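Local coordinates for beta-methylmalyl-CoA dehydratase (Chloroflexus aurantiacus, PDB 4E3E), which catalyses the reversible dehydration of (2R,3S)-beta-methylmalyl-CoA to mesaconyl-CoA in the glyoxylate assimilation cycle, which regenerates acetyl-CoA and yields pyruvate, at residues A[141-146]-A[164-169]; A[73-78]-A[105-110]. All blocks are in the same frame, centred on the assembly; numbering follows the deposited sequence.

Contact 1: residues A[141-146]-A[164-169]; sequences EYIRWV and DLPDSV
On the convex face of the antiparallel hot-dog sheet, strand 138-149 presents I143 and W145 to L165 and P166, which belong to the long loop that follows the strand and returns to pack against it. On the loop side L165 carries most of the contact, its two methyls divided between the two strand residues. L165 CD1 lies over one face of the W145 indole, 3.9 Å from the centroid of the six-membered ring and 18° off its normal, a CH-pi contact. Displaced toward the rim, L165 CD1 comes nearest to W145 CH2, at 3.7 Å. The other methyl, L165 CD2, meets the branch methyl CG2 of I143 at 3.8 Å and also comes within 4.1 Å of W145 CZ3.

I143 and W145, two positions apart on an extended strand, lie on the same side of the sheet. The residue between them, R144, is directed to the other side, where helix 65-80, the central helix wrapped by a hot-dog sheet, packs beside it. The I143 chi1 of -69° sets CG2 opposite the backbone N, and this methyl faces L165, while the longer branch carries CD1 toward the proline. There I143 CD1 and P166 CD are 4.4 Å apart, a looser touch at the margin.

No hydrogen bond links the two segments; the contact is wholly apolar and lies near the surface. Beyond the loop, W145 also stacks with Y126 of strand 122-132 and touches L88 of strand 84-95, one of the residues that by similarity bind substrate. D167, a little farther along the loop, forms a salt bridge with R311.

Contact 2: residues A[73-78]-A[105-110]; sequences FGKTVP and LSTTSK
K75 and T76 of helix 65-80 meet T107 and S109 on the inward side of strand 104-116, with the short helix and strand axes 8.0 Å apart and inclined at 51°. F73 does not reach the strand, but F73 O accepts the T76 hydroxyl, 2.8 Å from T76 OG1, on a lone pair in the carbonyl plane, as well as T76 N. K75 follows, its aliphatic part crossing T107 at about a right angle, with K75 CG 3.8 Å from T107 OG1. Bends at chi2 and chi3 then lead the chain away, and its NZ bonds to Q226 OE1 and T24 O.

At T76 the two branches part company. With OG1 lodged between the backbone N and the carbonyl carbon (chi1 77°), the hydroxyl turns back to its own helix, where R144 of strand 138-149 also reaches it, and CG2 is left to face the strand. T76 CG2 lies 3.6 Å from T107 CG2 and 3.7 Å from S109 OG. A serine here would keep the hydroxyl but would probably leave a gap against T107, the methyl that fills it being gone.

A helix held by the sheet that curls around it is the hot-dog arrangement, here with threonine, serine and lysine methylenes at the interface. S109 OG is hydrogen-bonded to S129 OG and H22 NE2, whereas T107 OG1, buried against the K75 methylenes, has no partner in the model. Although three hydroxyls line this interface, helix and strand are therefore joined by van der Waals contact, and the polar bonds run within the helix or to other neighbours.

How the contacts relate
Contact 2 closes before contact 1 opens along the chain, and their centres lie 15 Å apart. Both use the same antiparallel sheet, in which strands 104-116 and 138-149 are separated by strand 122-132. Contact 2 lies on the helix side of this sheet and contact 1 on the other, so the sheet is packed between helix 65-80 and the later loop. R144 and Y142 connect the two: R144 NH2 probably hydrogen-bonds to T76 OG1 at 3.0 Å, while the Y142 hydroxyl packs against F73. R144 also bonds to N87, a substrate-binding residue by similarity, which places this junction beside the probable substrate site.

Contact 1: residues A[141-146]-A[164-169]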
ATOM      1  N   GLU A 141       7.581 -24.649   8.728  1.00 27.00           N
ATOM      2  CA  GLU A 141       7.661 -25.771   7.794  1.00 28.34           C
ATOM      3  C   GLU A 141       6.252 -26.310   7.536  1.00 26.42           C
ATOM      4  O   GLU A 141       5.391 -26.250   8.410  1.00 28.33           O
ATOM      5  CB  GLU A 141       8.592 -26.875   8.315  1.00 27.61           C
ATOM      6  CG  GLU A 141       8.124 -27.530   9.611  1.00 31.95           C
ATOM      7  CD  GLU A 141       9.024 -28.666  10.051  1.00 41.65           C
ATOM      8  OE1 GLU A 141       9.513 -29.421   9.192  1.00 39.51           O
ATOM      9  OE2 GLU A 141       9.247 -28.807  11.259  1.00 50.49           O
ATOM     10  N   TYR A 142       6.017 -26.830   6.344  1.00 27.79           N
ATOM     11  CA  TYR A 142       4.718 -27.422   6.016  1.00 29.54           C
ATOM     12  C   TYR A 142       4.874 -28.338   4.807  1.00 30.11           C
ATOM     13  O   TYR A 142       5.905 -28.317   4.115  1.00 29.90           O
ATOM     14  CB  TYR A 142       3.651 -26.343   5.743  1.00 28.97           C
ATOM     15  CG  TYR A 142       3.986 -25.454   4.565  1.00 30.62           C
ATOM     16  CD1 TYR A 142       3.735 -25.872   3.259  1.00 27.76           C
ATOM     17  CD2 TYR A 142       4.571 -24.198   4.757  1.00 32.11           C
ATOM     18  CE1 TYR A 142       4.064 -25.070   2.168  1.00 31.03           C
ATOM     19  CE2 TYR A 142       4.902 -23.388   3.678  1.00 31.55           C
ATOM     20  CZ  TYR A 142       4.647 -23.833   2.383  1.00 27.52           C
ATOM     21  OH  TYR A 142       4.971 -23.050   1.297  1.00 28.14           O
ATOM     22  N   ILE A 143       3.845 -29.141   4.568  1.00 27.15           N
ATOM     23  CA  ILE A 143       3.760 -29.956   3.378  1.00 27.43           C
ATOM     24  C   ILE A 143       2.603 -29.411   2.567  1.00 27.79           C
ATOM     25  O   ILE A 143       1.565 -29.050   3.117  1.00 30.26           O
ATOM     26  CB  ILE A 143       3.506 -31.437   3.737  1.00 26.95           C
ATOM     27  CG1 ILE A 143       4.744 -32.040   4.417  1.00 27.09           C
ATOM     28  CG2 ILE A 143       3.098 -32.247   2.510  1.00 29.86           C
ATOM     29  CD1 ILE A 143       4.427 -33.278   5.220  1.00 30.84           C
ATOM     30  N   ARG A 144       2.782 -29.313   1.259  1.00 26.34           N
ATOM     31  CA  ARG A 144       1.656 -29.022   0.399  1.00 26.97           C
ATOM     32  C   ARG A 144       1.768 -29.910  -0.819  1.00 29.82           C
ATOM     33  O   ARG A 144       2.858 -30.414  -1.135  1.00 30.98           O
ATOM     34  CB  ARG A 144       1.570 -27.519   0.039  1.00 25.13           C
ATOM     35  CG  ARG A 144       2.478 -27.013  -1.082  1.00 27.22           C
ATOM     36  CD  ARG A 144       2.128 -25.568  -1.398  1.00 26.69           C
ATOM     37  NE  ARG A 144       3.083 -24.865  -2.260  1.00 25.52           N
ATOM     38  CZ  ARG A 144       2.800 -24.400  -3.479  1.00 29.11           C
ATOM     39  NH1 ARG A 144       1.584 -24.575  -4.021  1.00 29.57           N
ATOM     40  NH2 ARG A 144       3.737 -23.745  -4.163  1.00 29.28           N
ATOM     41  N   TRP A 145       0.642 -30.127  -1.484  1.00 32.62           N
ATOM     42  CA  TRP A 145       0.659 -30.870  -2.730  1.00 33.21           C
ATOM     43  C   TRP A 145      -0.143 -30.161  -3.765  1.00 31.67           C
ATOM     44  O   TRP A 145      -1.145 -29.520  -3.451  1.00 32.30           O
ATOM     45  CB  TRP A 145       0.293 -32.353  -2.554  1.00 31.62           C
ATOM     46  CG  TRP A 145      -1.036 -32.655  -1.896  1.00 30.47           C
ATOM     47  CD1 TRP A 145      -2.187 -33.134  -2.508  1.00 34.22           C
ATOM     48  CD2 TRP A 145      -1.379 -32.555  -0.465  1.00 32.55           C
ATOM     49  NE1 TRP A 145      -3.196 -33.318  -1.592  1.00 34.57           N
ATOM     50  CE2 TRP A 145      -2.782 -32.992  -0.350  1.00 32.29           C
ATOM     51  CE3 TRP A 145      -0.695 -32.159   0.687  1.00 33.13           C
ATOM     52  CZ2 TRP A 145      -3.451 -33.011   0.868  1.00 31.62           C
ATOM     53  CZ3 TRP A 145      -1.380 -32.185   1.913  1.00 31.00           C
ATOM     54  CH2 TRP A 145      -2.725 -32.599   1.998  1.00 34.85           C
ATOM     55  N   VAL A 146       0.344 -30.230  -5.000  1.00 34.97           N
ATOM     56  CA  VAL A 146      -0.166 -29.439  -6.120  1.00 36.58           C
ATOM     57  C   VAL A 146      -0.349 -30.327  -7.344  1.00 36.02           C
ATOM     58  O   VAL A 146       0.416 -31.268  -7.563  1.00 40.43           O
ATOM     59  CB  VAL A 146       0.781 -28.264  -6.496  1.00 37.29           C
ATOM     60  CG1 VAL A 146       0.733 -27.175  -5.447  1.00 40.39           C
ATOM     61  CG2 VAL A 146       2.220 -28.726  -6.621  1.00 40.41           C
ATOM     62  N   ASP A 164       2.951 -40.367   3.909  1.00 43.47           N
ATOM     63  CA  ASP A 164       1.947 -40.320   4.967  1.00 47.62           C
ATOM     64  C   ASP A 164       1.847 -38.868   5.402  1.00 41.49           C
ATOM     65  O   ASP A 164       2.869 -38.199   5.557  1.00 51.54           O
ATOM     66  CB  ASP A 164       2.337 -41.199   6.155  1.00 49.71           C
ATOM     67  CG  ASP A 164       2.489 -42.665   5.780  1.00 60.52           C
ATOM     68  OD1 ASP A 164       1.722 -43.166   4.921  1.00 53.51           O
ATOM     69  OD2 ASP A 164       3.384 -43.321   6.357  1.00 83.46           O
ATOM     70  N   LEU A 165       0.625 -38.375   5.567  1.00 36.59           N
ATOM     71  CA  LEU A 165       0.389 -36.971   5.904  1.00 32.55           C
ATOM     72  C   LEU A 165      -0.178 -36.883   7.313  1.00 33.15           C
ATOM     73  O   LEU A 165      -1.120 -37.595   7.636  1.00 35.54           O
ATOM     74  CB  LEU A 165      -0.584 -36.340   4.894  1.00 37.49           C
ATOM     75  CG  LEU A 165      -0.131 -36.289   3.431  1.00 35.14           C
ATOM     76  CD1 LEU A 165      -1.309 -36.013   2.513  1.00 43.42           C
ATOM     77  CD2 LEU A 165       0.971 -35.253   3.227  1.00 35.56           C
ATOM     78  N   PRO A 166       0.410 -36.033   8.175  1.00 32.18           N
ATOM     79  CA  PRO A 166      -0.160 -35.890   9.510  1.00 31.55           C
ATOM     80  C   PRO A 166      -1.535 -35.224   9.445  1.00 30.07           C
ATOM     81  O   PRO A 166      -1.743 -34.341   8.626  1.00 30.61           O
ATOM     82  CB  PRO A 166       0.840 -34.979  10.226  1.00 32.28           C
ATOM     83  CG  PRO A 166       1.532 -34.227   9.134  1.00 30.34           C
ATOM     84  CD  PRO A 166       1.610 -35.197   7.987  1.00 33.53           C
ATOM     85  N   ASP A 167      -2.468 -35.653  10.288  1.00 29.98           N
ATOM     86  CA  ASP A 167      -3.793 -35.033  10.315  1.00 30.60           C
ATOM     87  C   ASP A 167      -3.728 -33.619  10.908  1.00 29.37           C
ATOM     88  O   ASP A 167      -4.509 -32.743  10.543  1.00 29.88           O
ATOM     89  CB  ASP A 167      -4.756 -35.892  11.125  1.00 31.96           C
ATOM     90  CG  ASP A 167      -6.129 -35.273  11.252  1.00 30.31           C
ATOM     91  OD1 ASP A 167      -6.923 -35.334  10.290  1.00 37.04           O
ATOM     92  OD2 ASP A 167      -6.416 -34.728  12.327  1.00 33.30           O
ATOM     93  N   SER A 168      -2.791 -33.405  11.830  1.00 28.24           N
ATOM     94  CA  SER A 168      -2.638 -32.114  12.489  1.00 27.92           C
ATOM     95  C   SER A 168      -1.215 -32.036  13.018  1.00 29.72           C
ATOM     96  O   SER A 168      -0.545 -33.067  13.149  1.00 32.92           O
ATOM     97  CB  SER A 168      -3.631 -31.977  13.661  1.00 28.70           C
ATOM     98  OG  SER A 168      -3.461 -33.025  14.619  1.00 32.38           O
ATOM     99  N   VAL A 169      -0.756 -30.825  13.311  1.00 28.56           N
ATOM    100  CA  VAL A 169       0.485 -30.640  14.058  1.00 28.87           C
ATOM    101  C   VAL A 169       0.184 -30.990  15.519  1.00 29.48           C
ATOM    102  O   VAL A 169      -0.708 -30.389  16.112  1.00 29.89           O
ATOM    103  CB  VAL A 169       0.999 -29.185  13.958  1.00 28.28           C
ATOM    104  CG1 VAL A 169       2.232 -28.982  14.845  1.00 26.19           C
ATOM    105  CG2 VAL A 169       1.300 -28.815  12.500  1.00 24.95           C
TER

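Contact 2: residues A[73-78]-A[105-110]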
ATOM      1  N   PHE A  73       5.516 -19.315   1.279  1.00 25.27           N
ATOM      2  CA  PHE A  73       4.789 -19.903   0.140  1.00 24.32           C
ATOM      3  C   PHE A  73       5.150 -19.233  -1.181  1.00 24.52           C
ATOM      4  O   PHE A  73       5.472 -19.918  -2.164  1.00 25.49           O
ATOM      5  CB  PHE A  73       3.279 -19.850   0.401  1.00 24.52           C
ATOM      6  CG  PHE A  73       2.423 -20.489  -0.675  1.00 25.10           C
ATOM      7  CD1 PHE A  73       2.176 -19.847  -1.884  1.00 26.15           C
ATOM      8  CD2 PHE A  73       1.796 -21.722  -0.438  1.00 28.84           C
ATOM      9  CE1 PHE A  73       1.338 -20.429  -2.854  1.00 27.59           C
ATOM     10  CE2 PHE A  73       0.964 -22.297  -1.391  1.00 32.04           C
ATOM     11  CZ  PHE A  73       0.733 -21.654  -2.608  1.00 26.97           C
ATOM     12  N   GLY A  74       5.100 -17.904  -1.215  1.00 26.15           N
ATOM     13  CA  GLY A  74       5.418 -17.153  -2.433  1.00 27.85           C
ATOM     14  C   GLY A  74       6.774 -17.483  -3.047  1.00 24.35           C
ATOM     15  O   GLY A  74       6.882 -17.614  -4.260  1.00 25.80           O
ATOM     16  N   LYS A  75       7.808 -17.610  -2.214  1.00 24.15           N
ATOM     17  CA  LYS A  75       9.144 -17.988  -2.687  1.00 26.81           C
ATOM     18  C   LYS A  75       9.172 -19.311  -3.453  1.00 25.29           C
ATOM     19  O   LYS A  75      10.022 -19.498  -4.333  1.00 26.24           O
ATOM     20  CB  LYS A  75      10.135 -18.128  -1.526  1.00 29.29           C
ATOM     21  CG  LYS A  75      10.171 -16.971  -0.566  1.00 35.98           C
ATOM     22  CD  LYS A  75      10.696 -15.754  -1.253  1.00 34.68           C
ATOM     23  CE  LYS A  75       9.740 -14.584  -1.120  1.00 29.79           C
ATOM     24  NZ  LYS A  75      10.383 -13.637  -2.057  1.00 32.35           N
ATOM     25  N   THR A  76       8.269 -20.223  -3.098  1.00 23.81           N
ATOM     26  CA  THR A  76       8.270 -21.572  -3.676  1.00 23.43           C
ATOM     27  C   THR A  76       7.542 -21.584  -5.011  1.00 25.66           C
ATOM     28  O   THR A  76       7.737 -22.498  -5.827  1.00 27.81           O
ATOM     29  CB  THR A  76       7.592 -22.629  -2.758  1.00 25.83           C
ATOM     30  OG1 THR A  76       6.152 -22.512  -2.817  1.00 23.22           O
ATOM     31  CG2 THR A  76       8.080 -22.512  -1.338  1.00 25.46           C
ATOM     32  N   VAL A  77       6.711 -20.569  -5.234  1.00 23.85           N
ATOM     33  CA  VAL A  77       5.845 -20.550  -6.435  1.00 25.31           C
ATOM     34  C   VAL A  77       6.591 -20.687  -7.790  1.00 27.70           C
ATOM     35  O   VAL A  77       6.192 -21.519  -8.632  1.00 29.16           O
ATOM     36  CB  VAL A  77       4.864 -19.360  -6.415  1.00 24.23           C
ATOM     37  CG1 VAL A  77       4.122 -19.223  -7.752  1.00 22.52           C
ATOM     38  CG2 VAL A  77       3.867 -19.535  -5.270  1.00 24.86           C
ATOM     39  N   PRO A  78       7.672 -19.897  -8.011  1.00 27.67           N
ATOM     40  CA  PRO A  78       8.386 -20.019  -9.299  1.00 24.49           C
ATOM     41  C   PRO A  78       8.812 -21.460  -9.637  1.00 30.22           C
ATOM     42  O   PRO A  78       8.695 -21.872 -10.791  1.00 33.61           O
ATOM     43  CB  PRO A  78       9.625 -19.124  -9.096  1.00 29.26           C
ATOM     44  CG  PRO A  78       9.193 -18.122  -8.072  1.00 30.37           C
ATOM     45  CD  PRO A  78       8.352 -18.932  -7.114  1.00 26.49           C
ATOM     46  N   LEU A 105      13.911 -14.054   5.587  1.00 24.43           N
ATOM     47  CA  LEU A 105      13.480 -15.429   5.359  1.00 26.87           C
ATOM     48  C   LEU A 105      13.976 -15.962   4.019  1.00 32.28           C
ATOM     49  O   LEU A 105      13.939 -15.265   2.996  1.00 30.62           O
ATOM     50  CB  LEU A 105      11.947 -15.546   5.441  1.00 28.81           C
ATOM     51  CG  LEU A 105      11.233 -15.004   6.696  1.00 26.34           C
ATOM     52  CD1 LEU A 105       9.770 -15.415   6.699  1.00 26.46           C
ATOM     53  CD2 LEU A 105      11.906 -15.427   8.007  1.00 25.29           C
ATOM     54  N   SER A 106      14.465 -17.195   4.043  1.00 36.09           N
ATOM     55  CA  SER A 106      14.727 -17.945   2.816  1.00 37.37           C
ATOM     56  C   SER A 106      14.042 -19.306   2.897  1.00 37.21           C
ATOM     57  O   SER A 106      13.803 -19.836   3.990  1.00 32.12           O
ATOM     58  CB  SER A 106      16.222 -18.082   2.546  1.00 34.49           C
ATOM     59  OG  SER A 106      16.935 -18.236   3.745  1.00 45.70           O
ATOM     60  N   THR A 107      13.724 -19.857   1.735  1.00 36.43           N
ATOM     61  CA  THR A 107      12.899 -21.054   1.659  1.00 35.36           C
ATOM     62  C   THR A 107      13.568 -22.128   0.798  1.00 30.03           C
ATOM     63  O   THR A 107      14.237 -21.832  -0.204  1.00 31.20           O
ATOM     64  CB  THR A 107      11.478 -20.711   1.156  1.00 33.79           C
ATOM     65  OG1 THR A 107      10.932 -19.669   1.974  1.00 38.33           O
ATOM     66  CG2 THR A 107      10.541 -21.939   1.252  1.00 28.56           C
ATOM     67  N   THR A 108      13.418 -23.377   1.216  1.00 28.09           N
ATOM     68  CA  THR A 108      13.836 -24.508   0.397  1.00 28.35           C
ATOM     69  C   THR A 108      12.687 -25.480   0.407  1.00 31.34           C
ATOM     70  O   THR A 108      11.933 -25.529   1.382  1.00 32.69           O
ATOM     71  CB  THR A 108      15.078 -25.209   0.964  1.00 30.96           C
ATOM     72  OG1 THR A 108      14.738 -25.785   2.223  1.00 34.37           O
ATOM     73  CG2 THR A 108      16.222 -24.222   1.164  1.00 27.74           C
ATOM     74  N   SER A 109      12.542 -26.235  -0.680  1.00 27.48           N
ATOM     75  CA  SER A 109      11.522 -27.277  -0.787  1.00 25.16           C
ATOM     76  C   SER A 109      12.149 -28.613  -1.176  1.00 28.43           C
ATOM     77  O   SER A 109      13.072 -28.664  -2.001  1.00 28.67           O
ATOM     78  CB  SER A 109      10.452 -26.910  -1.825  1.00 23.51           C
ATOM     79  OG  SER A 109       9.712 -25.784  -1.396  1.00 25.93           O
ATOM     80  N   LYS A 110      11.635 -29.688  -0.585  1.00 27.92           N
ATOM     81  CA  LYS A 110      12.039 -31.036  -0.945  1.00 32.55           C
ATOM     82  C   LYS A 110      10.853 -31.803  -1.526  1.00 34.07           C
ATOM     83  O   LYS A 110       9.761 -31.752  -0.982  1.00 32.53           O
ATOM     84  CB  LYS A 110      12.563 -31.765   0.280  1.00 32.96           C
ATOM     85  CG  LYS A 110      13.121 -33.142  -0.025  1.00 32.82           C
ATOM     86  CD  LYS A 110      13.615 -33.765   1.268  1.00 20.71           C
ATOM     87  CE  LYS A 110      14.849 -34.555   1.017  1.00 27.29           C
ATOM     88  NZ  LYS A 110      14.609 -36.019   1.157  1.00 54.84           N
TER